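PDB 1GNY: endo-beta-1,4-xylanase Xyn10C from Pseudomonas cellulosa, which cleaves internal beta-1,4 linkages of xylan with its C-terminal catalytic domain and binds xylan through its N-terminal family 15 carbohydrate-binding module, the part in this chain. Local coordinates for residues G12-A17 against G43-I48. Numbering follows the deposited sequence.
Sequences GWRGNA and GAVFDI. With XYP (beta-D-xylopyranose), chain B.
Phe46 CD1 sits over one face of the Trp13 indole, toward its rim, 3.5 Å from Trp13 CZ2; the rings meet obliquely, the Phe46 plane inclined at 53° to the six-membered ring. Phe46 CB adds a CH-pi contact over the five-membered ring, while Ala44 O sits at the indole edge; Trp13 NE1 hydrogen-bonds to Asp8 O. At the edge of the Arg14 guanidinium, Asp47 forms an end-on salt bridge. Arg14 NH2 reaches Asp47 OD1 at 2.9 Å, almost straight and within the guanidinium plane, whereas NH1 meets Asp47 OD2 at 3.0 Å from above the carboxylate plane. A second salt bridge, from Lys83, reaches Asp47 OD2, and Gln127 OE1 accepts a hydrogen bond from Arg14 NH2. An alanine at Arg14 would probably cost Asp47 this two-nitrogen grip, though not Lys83, and leave Gln127 OE1 without this donor. Backbone hydrogen bonds join Arg14 to Val45 and Asn16 to Gly43 in both directions. Asn16 CG, anti to its backbone N (chi1 -159°), packs on Val45 CG1 at 3.8 Å, and ND2 donates to xylose O2 at 2.6 Å. In this antiparallel edge-strand pairing of a beta-sandwich, Trp13 packs on strands 32-36 and 139-149 of the opposing sheet, Ala44 on the first and Phe46 on the second, and Asn16 contributes to the xylan-binding site of CBM15.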
loop_
_atom_site.group_PDB
_atom_site.type_symbol
_atom_site.label_atom_id
_atom_site.label_comp_id
_atom_site.label_asym_id
_atom_site.label_seq_id
_atom_site.Cartn_x
_atom_site.Cartn_y
_atom_site.Cartn_z
ATOM N N GLY A 12 11.728 5.627 5.696
ATOM C CA GLY A 12 11.158 5.949 4.410
ATOM C C GLY A 12 9.647 5.943 4.271
ATOM O O GLY A 12 9.149 6.241 3.186
ATOM N N TRP A 13 8.927 5.645 5.339
ATOM C CA TRP A 13 7.469 5.679 5.272
ATOM C C TRP A 13 6.890 7.023 5.723
ATOM O O TRP A 13 7.493 7.753 6.512
ATOM C CB TRP A 13 6.851 4.565 6.094
ATOM C CG TRP A 13 6.995 3.157 5.518
ATOM C CD1 TRP A 13 8.107 2.356 5.530
ATOM C CD2 TRP A 13 5.955 2.386 4.921
ATOM N NE1 TRP A 13 7.821 1.134 4.969
ATOM C CE2 TRP A 13 6.501 1.127 4.582
ATOM C CE3 TRP A 13 4.594 2.634 4.629
ATOM C CZ2 TRP A 13 5.750 0.138 3.979
ATOM C CZ3 TRP A 13 3.852 1.657 4.067
ATOM C CH2 TRP A 13 4.425 0.410 3.729
ATOM N N ARG A 14 5.677 7.300 5.254
ATOM C CA ARG A 14 4.910 8.515 5.598
ATOM C C ARG A 14 3.439 8.188 5.691
ATOM O O ARG A 14 2.969 7.244 5.060
ATOM C CB ARG A 14 4.996 9.575 4.474
ATOM C CG ARG A 14 6.351 9.961 3.967
ATOM C CD ARG A 14 6.280 10.972 2.801
ATOM N NE ARG A 14 5.730 10.496 1.510
ATOM C CZ ARG A 14 6.432 9.822 0.597
ATOM N NH1 ARG A 14 7.700 9.514 0.798
ATOM N NH2 ARG A 14 5.882 9.473 -0.558
ATOM N N GLY A 15 2.709 8.989 6.467
ATOM C CA GLY A 15 1.261 8.973 6.384
ATOM C C GLY A 15 0.863 9.578 5.036
ATOM O O GLY A 15 1.640 10.285 4.364
ATOM N N ASN A 16 -0.364 9.244 4.629
ATOM C CA ASN A 16 -0.963 9.724 3.346
ATOM C C ASN A 16 -2.474 9.937 3.434
ATOM O O ASN A 16 -3.182 9.210 4.153
ATOM C CB ASN A 16 -0.716 8.724 2.233
ATOM C CG ASN A 16 -0.820 9.326 0.854
ATOM O OD1 ASN A 16 -1.693 8.945 0.031
ATOM N ND2 ASN A 16 0.083 10.199 0.556
ATOM N N ALA A 17 -2.930 10.976 2.729
ATOM C CA ALA A 17 -4.370 11.254 2.577
ATOM C C ALA A 17 -4.660 11.472 1.097
ATOM O O ALA A 17 -4.101 12.345 0.472
ATOM C CB ALA A 17 -4.791 12.446 3.356
ATOM N N GLY A 43 -3.985 6.514 4.683
ATOM C CA GLY A 43 -3.101 5.375 4.531
ATOM C C GLY A 43 -1.663 5.627 4.926
ATOM O O GLY A 43 -1.339 6.598 5.607
ATOM N N ALA A 44 -0.804 4.728 4.424
ATOM C CA ALA A 44 0.650 4.756 4.645
ATOM C C ALA A 44 1.346 4.428 3.340
ATOM O O ALA A 44 0.910 3.521 2.653
ATOM C CB ALA A 44 1.024 3.779 5.675
ATOM N N VAL A 45 2.400 5.181 3.035
ATOM C CA VAL A 45 3.126 5.074 1.766
ATOM C C VAL A 45 4.647 5.154 1.903
ATOM O O VAL A 45 5.149 5.641 2.924
ATOM C CB VAL A 45 2.696 6.200 0.762
ATOM C CG1 VAL A 45 1.198 6.088 0.346
ATOM C CG2 VAL A 45 3.018 7.563 1.269
ATOM N N PHE A 46 5.330 4.703 0.848
ATOM C CA PHE A 46 6.776 4.808 0.704
ATOM C C PHE A 46 7.033 5.011 -0.784
ATOM O O PHE A 46 6.138 4.836 -1.626
ATOM C CB PHE A 46 7.494 3.551 1.222
ATOM C CG PHE A 46 7.124 2.301 0.469
ATOM C CD1 PHE A 46 5.993 1.582 0.827
ATOM C CD2 PHE A 46 7.869 1.887 -0.643
ATOM C CE1 PHE A 46 5.612 0.456 0.102
ATOM C CE2 PHE A 46 7.482 0.758 -1.361
ATOM C CZ PHE A 46 6.353 0.064 -1.001
ATOM N N ASP A 47 8.277 5.320 -1.117
ATOM C CA ASP A 47 8.632 5.517 -2.514
ATOM C C ASP A 47 9.561 4.443 -3.054
ATOM O O ASP A 47 10.496 4.008 -2.379
ATOM C CB ASP A 47 9.361 6.840 -2.721
ATOM C CG ASP A 47 8.546 8.014 -2.348
ATOM O OD1 ASP A 47 7.304 8.010 -2.561
ATOM O OD2 ASP A 47 9.085 9.017 -1.857
ATOM N N ILE A 48 9.290 4.014 -4.270
ATOM C CA ILE A 48 10.219 3.221 -5.050
ATOM C C ILE A 48 10.991 4.254 -5.873
ATOM O O ILE A 48 10.430 5.011 -6.682
ATOM C CB ILE A 48 9.526 2.185 -5.941
ATOM C CG1 ILE A 48 8.885 1.072 -5.098
ATOM C CG2 ILE A 48 10.527 1.547 -6.971
ATOM C CD1 ILE A 48 9.840 0.218 -4.226
HETATM C C1 XYP B . -1.215 13.579 -2.313
HETATM C C2 XYP B . -1.289 12.100 -1.970
HETATM C C3 XYP B . -1.826 11.295 -3.151
HETATM C C4 XYP B . -3.085 11.951 -3.724
HETATM C C5 XYP B . -2.805 13.421 -3.962
HETATM O O2 XYP B . 0.008 11.605 -1.651
HETATM O O3 XYP B . -2.112 9.963 -2.751
HETATM O O4 XYP B . -3.380 11.319 -4.950
HETATM O O5 XYP B . -2.394 14.072 -2.780
HETATM O O HOH W 1 10.384 6.101 0.792
#